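Local coordinates for protein TbiB1 (Thermobaculum terrenum, PDB 5V1V) that binds the leader peptide of the lasso-peptide precursor TbiA(alpha), probably acting as the recognition element that delivers the precursor to the maturation machinery, at residues R48-V53 / V62-V67; V10-I15 / R38-L43; T28-D33 / K81-G86. All coordinates share one frame; numbering follows the deposited sequence.

Contact 1: R48-V53 / V62-V67. With ZN (zinc ion), chain F.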
# COMPACT_ATOMS: atom_id res chain seq x y z
N ARG A 48 7.69 -9.43 0.71
CA ARG A 48 7.13 -9.94 -0.55
C ARG A 48 5.62 -10.14 -0.42
O ARG A 48 5.13 -10.25 0.71
CB ARG A 48 7.79 -11.27 -0.90
CG ARG A 48 9.30 -11.18 -1.05
CD ARG A 48 9.94 -12.56 -1.13
NE ARG A 48 9.59 -13.29 -2.35
CZ ARG A 48 10.13 -13.07 -3.54
NH1 ARG A 48 11.05 -12.13 -3.71
NH2 ARG A 48 9.74 -13.79 -4.58
N PRO A 49 4.89 -10.20 -1.55
CA PRO A 49 3.45 -10.43 -1.46
C PRO A 49 3.03 -11.58 -0.53
O PRO A 49 2.12 -11.37 0.26
CB PRO A 49 3.05 -10.69 -2.91
CG PRO A 49 3.97 -9.80 -3.67
CD PRO A 49 5.29 -9.86 -2.93
N GLU A 50 3.69 -12.74 -0.59
CA GLU A 50 3.37 -13.87 0.32
C GLU A 50 3.47 -13.45 1.78
O GLU A 50 2.61 -13.78 2.59
CB GLU A 50 4.29 -15.08 0.08
CG GLU A 50 4.12 -16.23 1.07
CD GLU A 50 2.78 -16.93 0.93
OE1 GLU A 50 2.14 -16.77 -0.13
OE2 GLU A 50 2.36 -17.64 1.87
N GLU A 51 4.55 -12.74 2.11
CA GLU A 51 4.79 -12.27 3.47
C GLU A 51 3.72 -11.27 3.90
O GLU A 51 3.30 -11.27 5.05
CB GLU A 51 6.16 -11.59 3.59
CG GLU A 51 7.33 -12.52 3.31
CD GLU A 51 8.66 -11.84 3.53
OE1 GLU A 51 9.29 -12.12 4.56
OE2 GLU A 51 9.05 -11.02 2.67
N ILE A 52 3.29 -10.42 2.98
CA ILE A 52 2.27 -9.43 3.29
C ILE A 52 0.94 -10.14 3.54
O ILE A 52 0.26 -9.84 4.52
CB ILE A 52 2.13 -8.38 2.17
CG1 ILE A 52 3.43 -7.57 2.05
CG2 ILE A 52 0.93 -7.48 2.43
CD1 ILE A 52 3.49 -6.66 0.84
N VAL A 53 0.57 -11.09 2.69
CA VAL A 53 -0.63 -11.88 2.91
C VAL A 53 -0.58 -12.52 4.30
O VAL A 53 -1.54 -12.44 5.07
CB VAL A 53 -0.82 -12.96 1.81
CG1 VAL A 53 -1.95 -13.91 2.17
CG2 VAL A 53 -1.08 -12.31 0.45
N VAL A 62 -9.71 -11.90 9.22
CA VAL A 62 -9.99 -12.00 7.79
C VAL A 62 -9.46 -13.32 7.25
O VAL A 62 -8.46 -13.84 7.75
CB VAL A 62 -9.37 -10.80 7.02
CG1 VAL A 62 -7.85 -10.78 7.14
CG2 VAL A 62 -9.82 -10.78 5.57
N ASP A 63 -10.13 -13.84 6.23
CA ASP A 63 -9.73 -15.07 5.56
C ASP A 63 -8.67 -14.78 4.49
O ASP A 63 -8.66 -13.70 3.90
CB ASP A 63 -10.95 -15.75 4.93
CG ASP A 63 -11.66 -14.87 3.92
OD1 ASP A 63 -12.28 -13.86 4.32
OD2 ASP A 63 -11.59 -15.18 2.71
N ARG A 64 -7.80 -15.75 4.24
CA ARG A 64 -6.74 -15.63 3.24
C ARG A 64 -7.22 -15.26 1.83
O ARG A 64 -6.63 -14.39 1.20
CB ARG A 64 -5.84 -16.87 3.23
CG ARG A 64 -4.66 -16.81 2.28
CD ARG A 64 -3.85 -18.09 2.33
NE ARG A 64 -2.54 -17.90 1.72
CZ ARG A 64 -1.46 -17.49 2.39
NH1 ARG A 64 -1.52 -17.24 3.70
NH2 ARG A 64 -0.32 -17.33 1.75
N PRO A 65 -8.31 -15.90 1.32
CA PRO A 65 -8.78 -15.52 -0.02
C PRO A 65 -9.13 -14.04 -0.16
O PRO A 65 -8.83 -13.44 -1.20
CB PRO A 65 -10.01 -16.41 -0.21
CG PRO A 65 -9.70 -17.63 0.58
CD PRO A 65 -9.01 -17.11 1.81
N THR A 66 -9.75 -13.47 0.86
CA THR A 66 -10.11 -12.06 0.83
C THR A 66 -8.85 -11.20 0.80
O THR A 66 -8.77 -10.24 0.03
CB THR A 66 -10.98 -11.68 2.04
OG1 THR A 66 -12.24 -12.34 1.92
CG2 THR A 66 -11.22 -10.18 2.11
N VAL A 67 -7.88 -11.56 1.63
CA VAL A 67 -6.62 -10.81 1.67
C VAL A 67 -5.92 -10.86 0.31
O VAL A 67 -5.45 -9.84 -0.19
CB VAL A 67 -5.66 -11.31 2.76
CG1 VAL A 67 -4.34 -10.56 2.71
CG2 VAL A 67 -6.30 -11.16 4.13
ZN ZN F . 2.93 -18.07 3.69
O HOH W 1 1.31 -19.07 4.43
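Arg-64 approaches Glu-50 on a chain that leaves trans to its own backbone N and stays extended from CG to NE, whereas Glu-50 starts the same way and then bends at chi2 (68°), which swings its carboxylate round to the arriving guanidinium. The two side chains cross at about a right angle. NH2 of Arg-64 sits 2.7 Å from OE2 of Glu-50 and 3.1 Å from its OE1, so a single nitrogen serves both oxygens of the salt bridge. The hydrogen bond to OE2 is weak, bent to 125° at the hydrogen, and the two planar groups are turned 38° apart. In the conformer described, OE2 of Glu-50 also binds a zinc ion at 2.0 Å, and competition with the metal probably lowers the charge it offers to the arginine. Asp-54 bridges the same elements, binding the zinc through one oxygen and forming a salt bridge with NH1 of Arg-64 through the other; a water also sits on the metal.

This is the junction between helix 49-59 and helix 64-80 of a PqqD-family, helix-turn-helix-type domain, consecutive helices brought together near their N-terminal ends. Below the polar bridge lies an apolar layer. CG1 of Val-53 lies over the centre of one guanidinium face, 3.6 Å from CZ of Arg-64, while Glu-50 meets the guanidinium at its edge. Deeper in, CG1 of Val-67 rests 3.9 Å from CA of Val-53 and 4.2 Å from its CG1, and Leu-71 continues the packing against Val-53. Helix 64-80 is begun by Asp-63 as N-cap: OD2 accepts from the backbone N of Thr-66 at 3.1 Å, meeting it from above the carboxylate plane, and OD1 takes the hydroxyl OG1 of the same threonine at 2.8 Å.

Contact 2: V10-I15 / R38-L43. With ZN (zinc ion), chain E.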
# COMPACT_ATOMS: atom_id res chain seq x y z
N VAL A 10 8.98 8.31 -4.26
CA VAL A 10 7.90 8.49 -3.28
C VAL A 10 8.43 8.83 -1.89
O VAL A 10 9.34 8.17 -1.38
CB VAL A 10 6.99 7.24 -3.23
CG1 VAL A 10 5.92 7.38 -2.16
CG2 VAL A 10 6.32 7.03 -4.58
N VAL A 11 7.86 9.89 -1.32
CA VAL A 11 8.08 10.26 0.08
C VAL A 11 6.86 9.81 0.90
O VAL A 11 5.72 10.03 0.49
CB VAL A 11 8.26 11.80 0.21
CG1 VAL A 11 8.39 12.22 1.66
CG2 VAL A 11 9.48 12.28 -0.58
N SER A 12 7.10 9.17 2.05
CA SER A 12 6.02 8.71 2.92
C SER A 12 6.03 9.49 4.23
O SER A 12 7.07 9.62 4.87
CB SER A 12 6.17 7.22 3.24
OG SER A 12 6.22 6.44 2.07
N ALA A 13 4.86 9.99 4.62
CA ALA A 13 4.70 10.77 5.84
C ALA A 13 3.64 10.11 6.70
O ALA A 13 2.45 10.21 6.41
CB ALA A 13 4.30 12.20 5.49
N HIS A 14 4.05 9.43 7.77
CA HIS A 14 3.10 8.77 8.66
C HIS A 14 2.50 9.75 9.65
O HIS A 14 3.20 10.58 10.23
CB HIS A 14 3.77 7.66 9.44
CG HIS A 14 4.14 6.47 8.62
ND1 HIS A 14 3.32 5.38 8.47
CD2 HIS A 14 5.25 6.21 7.90
CE1 HIS A 14 3.91 4.49 7.69
NE2 HIS A 14 5.09 4.97 7.33
N ILE A 15 1.20 9.63 9.83
CA ILE A 15 0.48 10.43 10.82
C ILE A 15 -0.53 9.49 11.47
O ILE A 15 -1.52 9.10 10.84
CB ILE A 15 -0.19 11.66 10.17
CG1 ILE A 15 0.88 12.58 9.57
CG2 ILE A 15 -1.02 12.43 11.19
CD1 ILE A 15 0.40 13.52 8.49
N ARG A 38 -0.91 -0.37 6.67
CA ARG A 38 -0.13 -1.51 7.14
C ARG A 38 0.60 -2.20 5.98
O ARG A 38 1.78 -2.52 6.10
CB ARG A 38 -1.00 -2.51 7.91
CG ARG A 38 -0.22 -3.69 8.46
CD ARG A 38 0.75 -3.32 9.57
NE ARG A 38 1.48 -4.50 10.03
CZ ARG A 38 2.80 -4.60 10.14
NH1 ARG A 38 3.59 -3.58 9.84
NH2 ARG A 38 3.33 -5.74 10.57
N ILE A 39 -0.11 -2.42 4.88
CA ILE A 39 0.51 -2.97 3.68
C ILE A 39 1.67 -2.08 3.22
O ILE A 39 2.75 -2.59 2.91
CB ILE A 39 -0.51 -3.20 2.55
CG1 ILE A 39 -1.48 -4.31 2.97
CG2 ILE A 39 0.21 -3.55 1.25
CD1 ILE A 39 -2.75 -4.33 2.15
N TRP A 40 1.47 -0.77 3.19
CA TRP A 40 2.54 0.13 2.79
C TRP A 40 3.77 -0.02 3.68
O TRP A 40 4.90 -0.12 3.20
CB TRP A 40 2.05 1.57 2.77
CG TRP A 40 3.06 2.51 2.22
CD1 TRP A 40 3.93 3.30 2.93
CD2 TRP A 40 3.36 2.75 0.83
NE1 TRP A 40 4.73 4.01 2.07
CE2 TRP A 40 4.39 3.70 0.78
CE3 TRP A 40 2.83 2.26 -0.38
CZ2 TRP A 40 4.93 4.18 -0.42
CZ3 TRP A 40 3.36 2.74 -1.58
CH2 TRP A 40 4.40 3.69 -1.59
N SER A 41 3.54 -0.09 4.99
CA SER A 41 4.64 -0.26 5.93
C SER A 41 5.43 -1.55 5.68
O SER A 41 6.66 -1.57 5.77
CB SER A 41 4.14 -0.21 7.37
OG SER A 41 3.63 1.07 7.67
N LEU A 42 4.71 -2.62 5.34
CA LEU A 42 5.35 -3.89 5.00
C LEU A 42 6.14 -3.80 3.69
O LEU A 42 7.23 -4.35 3.57
CB LEU A 42 4.32 -5.02 4.95
CG LEU A 42 3.69 -5.38 6.31
CD1 LEU A 42 2.32 -6.02 6.14
CD2 LEU A 42 4.62 -6.28 7.11
N LEU A 43 5.58 -3.10 2.70
CA LEU A 43 6.32 -2.84 1.45
C LEU A 43 7.60 -2.05 1.73
O LEU A 43 8.65 -2.31 1.14
CB LEU A 43 5.45 -2.10 0.43
CG LEU A 43 4.32 -2.92 -0.20
CD1 LEU A 43 3.37 -1.96 -0.91
CD2 LEU A 43 4.83 -3.99 -1.15
ZN ZN E . 6.66 3.91 6.93
O HOH W 2 6.89 2.51 8.27
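Trp-40 and Ser-12 join an outer strand of the three-stranded sheet, 10-15, to helix 34-44, the first helix of the helix-turn-helix-like PqqD fold. The backbones stay well apart, their axes 11.4 Å at closest approach, and side chains span the gap. Trp-40 sets CG trans to its backbone N (chi1 -174°), which throws the indole off the helix toward the strand with its nitrogen edge leading. NE1 donates to OG of Ser-12 over 2.9 Å, moderately bent at 145°, with the oxygen 16° off the ring plane. That OG stands opposite the carbonyl carbon of Ser-12, which turns it toward the indole, and it also makes a weak hydrogen bond with Glu-44, so the buried indole N-H is satisfied and a zinc ligand gains a second-shell partner. Further along the same ring, CG1 of Val-10 packs 3.8 Å from CZ2 of Trp-40; the two side chains come from opposite directions, and Leu-21 of strand 18-23 closes in on the indole as well.

His-14 sets CG opposite its carbonyl carbon, which carries the imidazole toward the helix, where the ring edge meets Ser-41, CE1 of His-14 lying 3.4 Å from OG. Ser-41 OG bonds to the carbonyl of Ser-37 one turn earlier. His-14 shares a zinc ion with Glu-44 and a water, NE2 binding the metal at 1.9 Å.

Contact 3: T28-D33 / K81-G86. With ZN (zinc ion), chain G.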
# COMPACT_ATOMS: atom_id res chain seq x y z
N THR A 28 1.82 14.33 -7.31
CA THR A 28 0.52 13.90 -6.82
C THR A 28 0.69 13.37 -5.40
O THR A 28 1.72 12.78 -5.06
CB THR A 28 -0.10 12.81 -7.73
OG1 THR A 28 -0.11 13.26 -9.09
CG2 THR A 28 -1.53 12.48 -7.31
N TYR A 29 -0.31 13.62 -4.55
CA TYR A 29 -0.33 13.04 -3.22
C TYR A 29 -1.55 12.17 -2.95
O TYR A 29 -2.60 12.30 -3.60
CB TYR A 29 -0.08 14.07 -2.11
CG TYR A 29 -1.20 15.04 -1.81
CD1 TYR A 29 -1.54 16.03 -2.73
CD2 TYR A 29 -1.87 15.01 -0.59
CE1 TYR A 29 -2.54 16.94 -2.45
CE2 TYR A 29 -2.87 15.92 -0.29
CZ TYR A 29 -3.20 16.88 -1.23
OH TYR A 29 -4.20 17.79 -0.97
N PHE A 30 -1.37 11.27 -1.99
CA PHE A 30 -2.30 10.18 -1.72
C PHE A 30 -2.39 9.95 -0.23
O PHE A 30 -1.50 10.33 0.52
CB PHE A 30 -1.78 8.88 -2.36
CG PHE A 30 -1.52 8.98 -3.84
CD1 PHE A 30 -0.29 9.43 -4.32
CD2 PHE A 30 -2.50 8.60 -4.76
CE1 PHE A 30 -0.06 9.54 -5.68
CE2 PHE A 30 -2.26 8.69 -6.13
CZ PHE A 30 -1.04 9.16 -6.59
N GLY A 31 -3.47 9.29 0.19
CA GLY A 31 -3.63 8.87 1.57
C GLY A 31 -3.92 7.39 1.67
O GLY A 31 -4.62 6.82 0.82
N LEU A 32 -3.37 6.78 2.71
CA LEU A 32 -3.67 5.41 3.08
C LEU A 32 -4.08 5.38 4.53
O LEU A 32 -3.64 6.20 5.33
CB LEU A 32 -2.43 4.52 2.91
CG LEU A 32 -1.82 4.40 1.51
CD1 LEU A 32 -0.52 3.61 1.58
CD2 LEU A 32 -2.81 3.73 0.57
N ASP A 33 -4.94 4.43 4.87
CA ASP A 33 -5.38 4.25 6.24
C ASP A 33 -5.46 2.77 6.57
O ASP A 33 -5.43 1.93 5.67
CB ASP A 33 -6.73 4.95 6.50
CG ASP A 33 -7.88 4.32 5.72
OD1 ASP A 33 -7.64 3.69 4.67
OD2 ASP A 33 -9.05 4.48 6.15
N LYS A 81 -0.39 4.17 -10.28
CA LYS A 81 -0.05 5.54 -9.92
C LYS A 81 1.46 5.75 -9.76
O LYS A 81 1.90 6.77 -9.25
CB LYS A 81 -0.81 5.96 -8.64
CG LYS A 81 -2.31 6.12 -8.85
CD LYS A 81 -2.62 7.21 -9.85
CE LYS A 81 -4.07 7.16 -10.30
NZ LYS A 81 -4.43 8.37 -11.08
N GLU A 82 2.24 4.76 -10.22
CA GLU A 82 3.71 4.82 -10.20
C GLU A 82 4.28 4.92 -8.79
O GLU A 82 5.37 5.46 -8.55
CB GLU A 82 4.25 5.91 -11.15
CG GLU A 82 3.87 5.66 -12.61
CD GLU A 82 4.28 4.28 -13.11
OE1 GLU A 82 5.44 3.87 -12.88
OE2 GLU A 82 3.46 3.60 -13.76
N LEU A 83 3.54 4.35 -7.84
CA LEU A 83 3.95 4.32 -6.45
C LEU A 83 4.73 3.05 -6.11
O LEU A 83 5.49 3.04 -5.14
CB LEU A 83 2.75 4.45 -5.50
CG LEU A 83 1.94 5.76 -5.62
CD1 LEU A 83 0.59 5.62 -4.95
CD2 LEU A 83 2.71 6.93 -5.03
N LEU A 84 4.54 2.02 -6.92
CA LEU A 84 5.12 0.69 -6.74
C LEU A 84 5.68 0.24 -8.06
O LEU A 84 5.01 0.36 -9.10
CB LEU A 84 4.04 -0.30 -6.28
CG LEU A 84 4.42 -1.78 -6.11
CD1 LEU A 84 5.27 -1.95 -4.86
CD2 LEU A 84 3.16 -2.62 -6.01
N GLU A 85 6.92 -0.27 -8.02
CA GLU A 85 7.61 -0.76 -9.20
C GLU A 85 7.82 -2.26 -9.17
O GLU A 85 7.98 -2.85 -8.10
CB GLU A 85 8.95 -0.04 -9.39
CG GLU A 85 8.84 1.48 -9.49
CD GLU A 85 7.95 1.97 -10.62
OE1 GLU A 85 7.56 1.16 -11.49
OE2 GLU A 85 7.62 3.18 -10.65
N GLY A 86 7.81 -2.87 -10.35
CA GLY A 86 8.06 -4.29 -10.51
C GLY A 86 6.84 -5.18 -10.40
O GLY A 86 6.96 -6.40 -10.47
ZN ZN G . 6.19 2.09 -12.72
O HOH W 3 4.60 1.54 -11.49
O HOH W 4 7.78 2.43 -13.89
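Phe-30 meets Leu-83 and Lys-81 in a buried, essentially apolar contact, where strand 28-32, an outer strand of the chain's own three-stranded sheet, faces the turn that follows helix 64-80. No hydrogen bond joins the two segments, and the work is done by one aromatic ring. Phe-30 sends that ring away from the strand toward the turn, with CG opposite the carbonyl carbon and beside the backbone N (chi1 -56°). CD1 of Leu-83 stands over the ring centre, 3.9 Å from the Phe-30 centroid and only 9° off the normal, a clear CH-pi contact; its sister methyl CD2 lies 3.9 Å from CE1. Elsewhere on the ring the aliphatic part of Lys-81 runs past obliquely, CG 3.7 Å from CE2 of Phe-30 and CB 3.8 Å from CZ. The lysine bends at chi2 and carries its ammonium group on to an acidic side chain of the bound peptide, with which it forms a salt bridge.

The turn that presents these two side chains is a Schellman motif. Glu-82, at positive phi, is its C-prime residue, with Leu-83 N bonded back to Leu-78 O and Glu-82 N to Ala-79 O. The end of the Glu-82 side chain leads away from Phe-30, and its OE1 binds a zinc ion at 1.9 Å. Glu-85 binds the same ion unevenly through both oxygens, OE1 at 2.1 Å and OE2 at a longer 2.7 Å, and two waters join them, one of which donates to the carbonyl of Leu-84. On the strand side, Tyr-29, Phe-30 and Gly-31 pair with a strand of the bound peptide in an antiparallel ladder. A three-stranded sheet lengthened by a leader peptide beside the last helix is the binding mode characteristic of PqqD-like RiPP recognition elements.

In the fold
Contacts 2 and 3 adjoin and pack directly against each other, with centres about 9 Å apart: CB of Trp-40 touches CD1 of Leu-32 at 3.5 Å, and CG2 of Val-10 touches CD2 of Leu-83 at 3.6 Å. Contact 1 lies on the other side of the chain's centre, centre to centre about 18 Å from contact 2 and about 20 Å from contact 3. It still reaches contact 2 through Ile-52, whose CD1 packs 3.6 Å from CD2 of Leu-43, but its nearest atoms stay about 8 Å from those of contact 3. The leader peptide relates all three, pairing with strand 28-32, packing on Ile-39 of contact 2 and placing aromatic packing against Val-62 and Thr-66 of contact 1.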